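Local coordinates for protein YcaO (Methanopyrus kandleri, PDB 6CIB) that binds ADP and magnesium and, as a YcaO-family enzyme, probably uses ATP to activate peptide backbone amides for thioamidation, at residues F14-T19 / R68-V73; T108-W113 / Y126-E131; D139-H144 / D360-G365. All coordinates share one frame; numbering follows the deposited sequence.

Along the chain the three contacts follow one another in series, and they fall into two regions of the molecule. Interaction 1 packs the start of helix 16-25 against that of helix 68-85 and forms part of the nucleotide pocket; its centre is about 36 Å from that of interaction 2 and about 34 Å from that of interaction 3. Interactions 2 and 3 touch, with about 13 Å between centres, and lie at the other end of the protein. Interaction 2 involves the outer strand 124-128 of the five-stranded antiparallel sheet, whereas interaction 3 ties the C-terminal region to the loop leading to strand 148-150 and its magnesium-binding Leu148.

Interaction 1 of 3, residues F14-T19 / R68-V73; sequences FLPKET and RIQARV. With ADP (adenosine-5'-diphosphate), chain G; OXM (oxamic acid), chain I.
The adenine end of the ADP pocket is built where the first turns of helices 16-25 and 68-85 pack together. Leu15 holds the N-cap position of the former, and Glu18 OE1 accepts from its backbone N. Ile69 pushes its CG2 methyl against the backbone of Pro16 and Lys17, 3.5 Å from Pro16 C. Pro16 presents its ring to the Gln70 amide, with CG 3.5 Å from Gln70 OE1. That amide, on a chain bent at chi2 (56°), reads the Hoogsteen edge of adenine: Gln70 NE2 donates to ADP N7 (2.8 Å), and ADP N6 donates to Gln70 OE1 (3.2 Å), so that its flip is fixed. In this nucleotide-binding site of the YcaO fold, Val73 CG1 lies 3.5 Å from ADP C6, and Thr19 CG2 meets that methyl at 3.7 Å, while Thr19 OG1 is hydrogen-bonded to Arg152 NH1. Away from helix 16-25, Arg68 bends at chi2 and chi3 and meets an oxamic acid carboxylate edge-on, NE to O2 at 2.7 Å and NH2 to O3, both nearly straight. An alanine here would remove the guanidinium with its bonds to oxamic acid and Glu48, and would probably loosen helix 68-85 against strand 45-54.

Interaction 2 of 3, residues T108-W113 / Y126-E131; sequences TEPREW and YVPANE
With chi1 at -57°, Trp113 places CG anti to its carbonyl carbon and beside its backbone N, and chi2 near 85° turns the indole broadside to the CA-CB-CG plane, so that its six-membered ring reaches along the backbone of 126-128. There the backbone of Tyr126 sets its CB against the indole, 3.8 Å from Trp113 CE3, and the first torsion of the tyrosine, with CG likewise anti to the carbonyl carbon, brings CD1 of its ring near Trp113 CB. The neighbouring atom Trp113 CZ3 meets the ring of Pro128, crossing it obliquely at 3.9 Å from CD. Pro110 completes the apolar cluster: its CB lies over one face of the indole, offset toward the rim, and its ring runs side by side with that of Pro128, pointing the same way, with the two CG atoms 4.2 Å apart.

The backbones meet as an antiparallel non-hydrogen-bonded pair, Trp113 with Pro128, whose CA atoms are 4.4 Å apart and whose side chains diverge. In such a pair the bonds fall at the adjacent residues: Ala129 N donates to Glu112 O at 2.9 Å. This bond is nearly straight at the hydrogen (165°), although the donor stands above the carbonyl plane. The CA-H groups of the two paired residues each meet a carbonyl opposite, Pro128 CA to Glu112 O and Trp113 CA to Val127 O. Beyond them the CB atoms of Glu112 and Ala129 touch, while the Glu112 carboxylate leads away to a salt bridge with Arg94.

The contact thus lies at the mouth of the beta hairpin formed by strands 113-118 and 124-128, where the latter gives way to a 3-10 turn. Strand 113-118 separates the outer strand 124-128 from strand 332-336, and backbone bonds link Trp113 to Glu93 and Tyr126 to Asp99 and Trp101.

Interaction 3 of 3, residues D139-H144 / D360-G365; sequences DALPSH and DEARVG
Polar interactions converge on the guanidinium of Arg363, carried on a chain extended from CG to NE. Its NH2 donates to Pro142 O at 3.1 Å, with the acceptor close to the guanidinium plane and the donor above the plane of the carbonyl. A water at the same edge accepts from Arg363 NE (2.7 Å) and donates to both Pro142 O (2.6 Å) and Asp360 OD2, so that Pro142 O takes two bonds and the two segments are bridged a second time. Arg363 NH1 turns to Glu131 in a salt bridge, the strongest polar link of this side chain.

Both faces of that group are covered. His144, whose chi1 of 60° puts the ring between its backbone N and carbonyl carbon, comes tip to tip with the arginine: NE2 stands over the centre of the guanidinium, 3.3 Å from Arg363 CZ, with the two planes 89° apart. The nearby cation would probably disfavour a charged imidazole. His144 ND1 accepts from the backbone N of Asn146, which is consistent with a proton on NE2, and NE2 makes a weak hydrogen bond to Glu356 OE1. On the opposite face lies Leu141 CD1, offset toward the rim.

Apolar contacts continue from this leucine. Its CD1 also touches Arg363 CG, and CD2 packs against Ala362 CB, both at 3.7 Å.

Within 360-365, Asp360 OD1 accepts from Ala362 N through its anti lone pair (2.9 Å). This Asx turn coincides with a type I beta turn from Asp360 to Arg363, and Arg363 itself is the centre of an inverse gamma turn. The compact turn thereby directs the arginine into the loop leading to strand 148-150 and the magnesium-binding residue Leu148; the side chain of His144 lies about 10 Å from the bound ion.

Interaction 1 of 3, residues F14-T19 / R68-V73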
loop_
_atom_site.group_PDB
_atom_site.type_symbol
_atom_site.label_atom_id
_atom_site.label_comp_id
_atom_site.label_asym_id
_atom_site.label_seq_id
_atom_site.Cartn_x
_atom_site.Cartn_y
_atom_site.Cartn_z
ATOM N N PHE A 14 -2.401 7.236 17.888
ATOM C CA PHE A 14 -2.776 8.632 18.108
ATOM C C PHE A 14 -3.983 8.983 17.244
ATOM O O PHE A 14 -4.189 8.393 16.167
ATOM C CB PHE A 14 -1.596 9.570 17.783
ATOM C CG PHE A 14 -0.369 9.306 18.613
ATOM C CD1 PHE A 14 0.583 8.368 18.204
ATOM C CD2 PHE A 14 -0.171 9.982 19.824
ATOM C CE1 PHE A 14 1.708 8.094 18.985
ATOM C CE2 PHE A 14 0.957 9.722 20.603
ATOM C CZ PHE A 14 1.895 8.776 20.185
ATOM N N LEU A 15 -4.784 9.933 17.721
ATOM C CA LEU A 15 -5.856 10.513 16.916
ATOM C C LEU A 15 -5.233 11.375 15.809
ATOM O O LEU A 15 -4.229 12.053 16.055
ATOM C CB LEU A 15 -6.817 11.335 17.780
ATOM C CG LEU A 15 -7.591 10.603 18.897
ATOM C CD1 LEU A 15 -8.390 11.599 19.728
ATOM C CD2 LEU A 15 -8.496 9.490 18.360
ATOM N N PRO A 16 -5.801 11.326 14.582
ATOM C CA PRO A 16 -5.278 12.134 13.460
ATOM C C PRO A 16 -5.101 13.623 13.771
ATOM O O PRO A 16 -4.122 14.216 13.320
ATOM C CB PRO A 16 -6.319 11.911 12.364
ATOM C CG PRO A 16 -6.753 10.501 12.604
ATOM C CD PRO A 16 -6.839 10.389 14.113
ATOM N N LYS A 17 -6.021 14.211 14.537
ATOM C CA LYS A 17 -5.893 15.617 14.953
ATOM C C LYS A 17 -4.599 15.880 15.736
ATOM O O LYS A 17 -3.956 16.903 15.520
ATOM C CB LYS A 17 -7.137 16.101 15.716
ATOM C CG LYS A 17 -7.364 15.457 17.076
ATOM C CD LYS A 17 -8.621 15.990 17.740
ATOM C CE LYS A 17 -8.819 15.345 19.102
ATOM N NZ LYS A 17 -10.004 15.949 19.770
ATOM N N GLU A 18 -4.221 14.936 16.605
ATOM C CA GLU A 18 -2.973 14.996 17.374
ATOM C C GLU A 18 -1.759 14.907 16.448
ATOM O O GLU A 18 -0.820 15.697 16.559
ATOM C CB GLU A 18 -2.937 13.876 18.423
ATOM C CG GLU A 18 -3.673 14.217 19.709
ATOM C CD GLU A 18 -4.490 13.066 20.288
ATOM O OE1 GLU A 18 -4.057 11.878 20.268
ATOM O OE2 GLU A 18 -5.594 13.369 20.794
ATOM N N THR A 19 -1.805 13.949 15.527
ATOM C CA THR A 19 -0.733 13.729 14.561
ATOM C C THR A 19 -0.537 14.925 13.632
ATOM O O THR A 19 0.600 15.288 13.350
ATOM C CB THR A 19 -0.953 12.405 13.792
ATOM O OG1 THR A 19 -0.982 11.346 14.747
ATOM C CG2 THR A 19 0.178 12.128 12.779
ATOM N N ARG A 68 -10.886 15.673 6.609
ATOM C CA ARG A 68 -9.885 16.581 6.041
ATOM C C ARG A 68 -8.588 16.483 6.834
ATOM O O ARG A 68 -7.496 16.542 6.255
ATOM C CB ARG A 68 -10.419 18.026 6.009
ATOM C CG ARG A 68 -9.478 19.077 5.394
ATOM C CD ARG A 68 -9.156 18.828 3.915
ATOM N NE ARG A 68 -10.356 18.794 3.079
ATOM C CZ ARG A 68 -10.395 18.402 1.806
ATOM N NH1 ARG A 68 -9.290 17.996 1.182
ATOM N NH2 ARG A 68 -11.554 18.409 1.153
ATOM N N ILE A 69 -8.715 16.325 8.155
ATOM C CA ILE A 69 -7.558 16.128 9.024
ATOM C C ILE A 69 -6.771 14.879 8.587
ATOM O O ILE A 69 -5.558 14.972 8.343
ATOM C CB ILE A 69 -7.924 16.097 10.544
ATOM C CG1 ILE A 69 -8.249 17.512 11.062
ATOM C CG2 ILE A 69 -6.758 15.541 11.359
ATOM C CD1 ILE A 69 -8.908 17.561 12.446
ATOM N N GLN A 70 -7.447 13.737 8.458
ATOM C CA GLN A 70 -6.753 12.485 8.071
ATOM C C GLN A 70 -6.127 12.571 6.675
ATOM O O GLN A 70 -5.025 12.075 6.466
ATOM C CB GLN A 70 -7.663 11.244 8.195
ATOM C CG GLN A 70 -7.051 9.910 7.714
ATOM C CD GLN A 70 -5.724 9.530 8.384
ATOM O OE1 GLN A 70 -5.383 10.019 9.465
ATOM N NE2 GLN A 70 -4.971 8.635 7.733
ATOM N N ALA A 71 -6.825 13.215 5.740
ATOM C CA ALA A 71 -6.287 13.430 4.399
ATOM C C ALA A 71 -4.997 14.247 4.431
ATOM O O ALA A 71 -4.061 13.966 3.671
ATOM C CB ALA A 71 -7.324 14.093 3.506
ATOM N N ARG A 72 -4.949 15.243 5.318
ATOM C CA ARG A 72 -3.785 16.116 5.460
ATOM C C ARG A 72 -2.612 15.417 6.163
ATOM O O ARG A 72 -1.457 15.657 5.823
ATOM C CB ARG A 72 -4.170 17.454 6.123
ATOM C CG ARG A 72 -4.916 18.345 5.142
ATOM C CD ARG A 72 -5.356 19.692 5.681
ATOM N NE ARG A 72 -5.991 20.446 4.605
ATOM C CZ ARG A 72 -6.840 21.462 4.763
ATOM N NH1 ARG A 72 -7.195 21.883 5.970
ATOM N NH2 ARG A 72 -7.346 22.056 3.691
ATOM N N VAL A 73 -2.922 14.548 7.122
ATOM C CA VAL A 73 -1.927 13.665 7.745
ATOM C C VAL A 73 -1.379 12.677 6.709
ATOM O O VAL A 73 -0.163 12.534 6.562
ATOM C CB VAL A 73 -2.514 12.901 8.958
ATOM C CG1 VAL A 73 -1.527 11.852 9.472
ATOM C CG2 VAL A 73 -2.881 13.868 10.079
HETATM P PB ADP G . -1.465 4.124 2.025
HETATM O O1B ADP G . -0.410 3.669 3.011
HETATM O O2B ADP G . -2.335 3.010 1.477
HETATM O O3B ADP G . -0.983 5.094 0.972
HETATM P PA ADP G . -2.579 6.403 3.436
HETATM O O1A ADP G . -3.590 6.382 4.551
HETATM O O2A ADP G . -2.885 7.292 2.260
HETATM O O3A ADP G . -2.531 4.879 2.968
HETATM O "O5'" ADP G . -1.149 6.769 4.071
HETATM C "C5'" ADP G . -0.033 7.366 3.385
HETATM C "C4'" ADP G . 1.196 7.349 4.313
HETATM O "O4'" ADP G . 0.912 8.078 5.517
HETATM C "C3'" ADP G . 1.587 5.946 4.788
HETATM O "O3'" ADP G . 3.006 5.892 5.034
HETATM C "C2'" ADP G . 0.847 5.798 6.104
HETATM O "O2'" ADP G . 1.435 4.820 6.958
HETATM C "C1'" ADP G . 0.929 7.213 6.668
HETATM N N9 ADP G . -0.212 7.567 7.541
HETATM C C8 ADP G . -1.499 7.642 7.155
HETATM N N7 ADP G . -2.295 7.987 8.192
HETATM C C5 ADP G . -1.513 8.161 9.263
HETATM C C6 ADP G . -1.731 8.542 10.678
HETATM N N6 ADP G . -2.979 8.812 11.131
HETATM N N1 ADP G . -0.643 8.601 11.485
HETATM C C2 ADP G . 0.608 8.332 11.038
HETATM N N3 ADP G . 0.875 7.986 9.758
HETATM C C4 ADP G . -0.132 7.887 8.838
HETATM C C1 OXM I . -14.622 20.960 4.067
HETATM N N1 OXM I . -15.535 21.432 3.225
HETATM O O1 OXM I . -14.609 21.267 5.261
HETATM C C2 OXM I . -13.607 20.045 3.541
HETATM O O2 OXM I . -12.567 19.842 4.206
HETATM O O3 OXM I . -13.807 19.489 2.435
#

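Interaction 2 of 3, residues T108-W113 / Y126-E131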
loop_
_atom_site.group_PDB
_atom_site.type_symbol
_atom_site.label_atom_id
_atom_site.label_comp_id
_atom_site.label_asym_id
_atom_site.label_seq_id
_atom_site.Cartn_x
_atom_site.Cartn_y
_atom_site.Cartn_z
ATOM N N THR A 108 24.248 -11.515 -11.277
ATOM C CA THR A 108 25.447 -11.348 -10.464
ATOM C C THR A 108 25.071 -10.865 -9.057
ATOM O O THR A 108 24.000 -10.279 -8.858
ATOM C CB THR A 108 26.467 -10.390 -11.142
ATOM O OG1 THR A 108 27.622 -10.235 -10.307
ATOM C CG2 THR A 108 25.856 -9.002 -11.438
ATOM N N GLU A 109 25.955 -11.127 -8.096
ATOM C CA GLU A 109 25.819 -10.669 -6.711
ATOM C C GLU A 109 25.738 -9.130 -6.621
ATOM O O GLU A 109 26.645 -8.448 -7.102
ATOM C CB GLU A 109 27.005 -11.198 -5.889
ATOM C CG GLU A 109 27.095 -10.700 -4.452
ATOM C CD GLU A 109 26.301 -11.535 -3.463
ATOM O OE1 GLU A 109 25.300 -12.179 -3.852
ATOM O OE2 GLU A 109 26.679 -11.540 -2.272
ATOM N N PRO A 110 24.651 -8.586 -6.018
ATOM C CA PRO A 110 24.547 -7.129 -5.796
ATOM C C PRO A 110 25.637 -6.585 -4.873
ATOM O O PRO A 110 26.138 -7.309 -4.010
ATOM C CB PRO A 110 23.163 -6.943 -5.162
ATOM C CG PRO A 110 22.672 -8.304 -4.813
ATOM C CD PRO A 110 23.393 -9.282 -5.688
ATOM N N ARG A 111 25.986 -5.316 -5.064
ATOM C CA ARG A 111 27.143 -4.712 -4.404
ATOM C C ARG A 111 26.780 -3.871 -3.175
ATOM O O ARG A 111 27.582 -3.758 -2.234
ATOM C CB ARG A 111 27.936 -3.870 -5.413
ATOM C CG ARG A 111 29.397 -3.674 -5.050
ATOM C CD ARG A 111 29.949 -2.403 -5.671
ATOM N NE ARG A 111 31.150 -1.955 -4.967
ATOM C CZ ARG A 111 31.547 -0.688 -4.849
ATOM N NH1 ARG A 111 30.841 0.312 -5.380
ATOM N NH2 ARG A 111 32.656 -0.421 -4.174
ATOM N N GLU A 112 25.583 -3.282 -3.200
ATOM C CA GLU A 112 25.087 -2.410 -2.130
ATOM C C GLU A 112 23.975 -3.095 -1.343
ATOM O O GLU A 112 23.011 -3.594 -1.924
ATOM C CB GLU A 112 24.562 -1.090 -2.701
ATOM C CG GLU A 112 25.629 -0.096 -3.137
ATOM C CD GLU A 112 26.273 -0.440 -4.468
ATOM O OE1 GLU A 112 25.551 -0.834 -5.412
ATOM O OE2 GLU A 112 27.510 -0.311 -4.568
ATOM N N TRP A 113 24.118 -3.093 -0.022
ATOM C CA TRP A 113 23.187 -3.760 0.879
ATOM C C TRP A 113 22.767 -2.828 1.995
ATOM O O TRP A 113 23.483 -1.877 2.319
ATOM C CB TRP A 113 23.829 -5.004 1.504
ATOM C CG TRP A 113 24.335 -6.001 0.513
ATOM C CD1 TRP A 113 25.554 -5.997 -0.103
ATOM C CD2 TRP A 113 23.640 -7.150 0.020
ATOM N NE1 TRP A 113 25.661 -7.068 -0.949
ATOM C CE2 TRP A 113 24.503 -7.797 -0.896
ATOM C CE3 TRP A 113 22.369 -7.698 0.258
ATOM C CZ2 TRP A 113 24.139 -8.969 -1.574
ATOM C CZ3 TRP A 113 22.008 -8.863 -0.415
ATOM C CH2 TRP A 113 22.894 -9.487 -1.319
ATOM N N TYR A 126 20.707 -9.104 5.347
ATOM C CA TYR A 126 21.024 -8.025 4.409
ATOM C C TYR A 126 20.148 -8.067 3.168
ATOM O O TYR A 126 19.901 -9.127 2.590
ATOM C CB TYR A 126 22.514 -8.013 4.043
ATOM C CG TYR A 126 23.383 -7.531 5.183
ATOM C CD1 TYR A 126 23.641 -6.167 5.359
ATOM C CD2 TYR A 126 23.924 -8.437 6.108
ATOM C CE1 TYR A 126 24.428 -5.720 6.415
ATOM C CE2 TYR A 126 24.706 -7.999 7.172
ATOM C CZ TYR A 126 24.957 -6.640 7.317
ATOM O OH TYR A 126 25.734 -6.198 8.360
ATOM N N VAL A 127 19.671 -6.889 2.782
ATOM C CA VAL A 127 18.745 -6.728 1.668
ATOM C C VAL A 127 19.426 -5.795 0.667
ATOM O O VAL A 127 20.066 -4.824 1.089
ATOM C CB VAL A 127 17.380 -6.188 2.182
ATOM C CG1 VAL A 127 16.462 -5.744 1.054
ATOM C CG2 VAL A 127 16.671 -7.259 2.998
ATOM N N PRO A 128 19.313 -6.086 -0.650
ATOM C CA PRO A 128 19.922 -5.191 -1.648
ATOM C C PRO A 128 19.343 -3.791 -1.542
ATOM O O PRO A 128 18.157 -3.640 -1.216
ATOM C CB PRO A 128 19.520 -5.821 -2.990
ATOM C CG PRO A 128 19.221 -7.255 -2.671
ATOM C CD PRO A 128 18.615 -7.218 -1.298
ATOM N N ALA A 129 20.179 -2.785 -1.795
ATOM C CA ALA A 129 19.746 -1.382 -1.785
ATOM C C ALA A 129 18.567 -1.124 -2.726
ATOM O O ALA A 129 17.685 -0.333 -2.392
ATOM C CB ALA A 129 20.909 -0.448 -2.094
ATOM N N ASN A 130 18.537 -1.825 -3.866
ATOM C CA ASN A 130 17.452 -1.708 -4.868
ATOM C C ASN A 130 16.113 -2.240 -4.346
ATOM O O ASN A 130 15.055 -1.939 -4.910
ATOM C CB ASN A 130 17.832 -2.434 -6.174
ATOM C CG ASN A 130 16.952 -2.037 -7.365
ATOM O OD1 ASN A 130 16.925 -0.879 -7.786
ATOM N ND2 ASN A 130 16.242 -3.010 -7.924
ATOM N N GLU A 131 16.173 -3.037 -3.281
ATOM C CA GLU A 131 14.987 -3.561 -2.622
ATOM C C GLU A 131 14.604 -2.746 -1.386
ATOM O O GLU A 131 13.679 -3.110 -0.658
ATOM C CB GLU A 131 15.191 -5.036 -2.246
ATOM C CG GLU A 131 15.246 -5.999 -3.422
ATOM C CD GLU A 131 14.013 -5.936 -4.303
ATOM O OE1 GLU A 131 12.880 -5.878 -3.772
ATOM O OE2 GLU A 131 14.179 -5.950 -5.536
#

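Interaction 3 of 3, residues D139-H144 / D360-G365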
loop_
_atom_site.group_PDB
_atom_site.type_symbol
_atom_site.label_atom_id
_atom_site.label_comp_id
_atom_site.label_asym_id
_atom_site.label_seq_id
_atom_site.Cartn_x
_atom_site.Cartn_y
_atom_site.Cartn_z
ATOM N N ASP A 139 20.352 -1.548 -10.976
ATOM C CA ASP A 139 20.121 -3.003 -11.087
ATOM C C ASP A 139 19.186 -3.518 -12.197
ATOM O O ASP A 139 18.656 -2.741 -13.000
ATOM C CB ASP A 139 19.711 -3.560 -9.716
ATOM C CG ASP A 139 20.802 -3.401 -8.670
ATOM O OD1 ASP A 139 21.893 -2.876 -9.002
ATOM O OD2 ASP A 139 20.569 -3.802 -7.508
ATOM N N ALA A 140 19.014 -4.845 -12.213
ATOM C CA ALA A 140 18.228 -5.585 -13.211
ATOM C C ALA A 140 16.767 -5.134 -13.317
ATOM O O ALA A 140 16.221 -5.036 -14.421
ATOM C CB ALA A 140 18.308 -7.086 -12.934
ATOM N N LEU A 141 16.145 -4.865 -12.172
ATOM C CA LEU A 141 14.760 -4.401 -12.131
ATOM C C LEU A 141 14.661 -3.011 -11.499
ATOM O O LEU A 141 15.534 -2.646 -10.702
ATOM C CB LEU A 141 13.878 -5.408 -11.385
ATOM C CG LEU A 141 13.711 -6.817 -11.980
ATOM C CD1 LEU A 141 12.710 -7.592 -11.146
ATOM C CD2 LEU A 141 13.281 -6.807 -13.444
ATOM N N PRO A 142 13.622 -2.220 -11.872
ATOM C CA PRO A 142 13.449 -0.920 -11.218
ATOM C C PRO A 142 13.103 -1.045 -9.736
ATOM O O PRO A 142 12.447 -2.009 -9.319
ATOM C CB PRO A 142 12.273 -0.286 -11.973
ATOM C CG PRO A 142 12.204 -1.009 -13.274
ATOM C CD PRO A 142 12.633 -2.411 -12.953
ATOM N N SER A 143 13.571 -0.071 -8.961
ATOM C CA SER A 143 13.190 0.106 -7.561
ATOM C C SER A 143 11.722 0.537 -7.506
ATOM O O SER A 143 11.149 0.942 -8.526
ATOM C CB SER A 143 14.090 1.164 -6.912
ATOM O OG SER A 143 13.975 2.412 -7.579
ATOM N N HIS A 144 11.111 0.427 -6.328
ATOM C CA HIS A 144 9.698 0.814 -6.133
ATOM C C HIS A 144 9.392 1.015 -4.642
ATOM O O HIS A 144 10.297 0.920 -3.809
ATOM C CB HIS A 144 8.732 -0.188 -6.801
ATOM C CG HIS A 144 8.852 -1.585 -6.280
ATOM N ND1 HIS A 144 8.275 -1.988 -5.096
ATOM C CD2 HIS A 144 9.481 -2.674 -6.784
ATOM C CE1 HIS A 144 8.535 -3.269 -4.896
ATOM N NE2 HIS A 144 9.273 -3.708 -5.900
ATOM N N ASP A 360 5.968 -5.238 -11.431
ATOM C CA ASP A 360 6.907 -5.690 -12.457
ATOM C C ASP A 360 6.625 -7.155 -12.776
ATOM O O ASP A 360 6.540 -7.990 -11.861
ATOM C CB ASP A 360 8.354 -5.534 -11.967
ATOM C CG ASP A 360 9.383 -5.627 -13.096
ATOM O OD1 ASP A 360 9.354 -6.588 -13.901
ATOM O OD2 ASP A 360 10.246 -4.728 -13.157
ATOM N N GLU A 361 6.509 -7.466 -14.069
ATOM C CA GLU A 361 6.214 -8.833 -14.530
ATOM C C GLU A 361 7.251 -9.860 -14.086
ATOM O O GLU A 361 6.920 -11.033 -13.908
ATOM C CB GLU A 361 6.021 -8.879 -16.048
ATOM C CG GLU A 361 4.606 -8.507 -16.472
ATOM C CD GLU A 361 4.416 -8.392 -17.977
ATOM O OE1 GLU A 361 5.249 -8.913 -18.754
ATOM O OE2 GLU A 361 3.410 -7.768 -18.383
ATOM N N ALA A 362 8.485 -9.402 -13.881
ATOM C CA ALA A 362 9.568 -10.256 -13.402
ATOM C C ALA A 362 9.512 -10.578 -11.900
ATOM O O ALA A 362 10.183 -11.515 -11.450
ATOM C CB ALA A 362 10.916 -9.657 -13.770
ATOM N N ARG A 363 8.724 -9.814 -11.135
ATOM C CA ARG A 363 8.617 -9.997 -9.680
ATOM C C ARG A 363 7.471 -10.959 -9.323
ATOM O O ARG A 363 6.601 -10.649 -8.500
ATOM C CB ARG A 363 8.460 -8.644 -8.960
ATOM C CG ARG A 363 9.654 -7.706 -9.064
ATOM C CD ARG A 363 9.387 -6.409 -8.314
ATOM N NE ARG A 363 10.514 -5.472 -8.361
ATOM C CZ ARG A 363 11.522 -5.445 -7.485
ATOM N NH1 ARG A 363 11.569 -6.309 -6.475
ATOM N NH2 ARG A 363 12.487 -4.544 -7.615
ATOM N N VAL A 364 7.506 -12.134 -9.953
ATOM C CA VAL A 364 6.463 -13.164 -9.865
ATOM C C VAL A 364 6.240 -13.634 -8.427
ATOM O O VAL A 364 5.097 -13.826 -8.010
ATOM C CB VAL A 364 6.799 -14.368 -10.806
ATOM C CG1 VAL A 364 5.905 -15.577 -10.542
ATOM C CG2 VAL A 364 6.695 -13.956 -12.268
ATOM N N GLY A 365 7.329 -13.811 -7.678
ATOM C CA GLY A 365 7.269 -14.390 -6.333
ATOM C C GLY A 365 6.902 -15.869 -6.367
ATOM O O GLY A 365 6.930 -16.501 -7.428
HETATM O O HOH W 1 10.628 -3.554 -10.319
#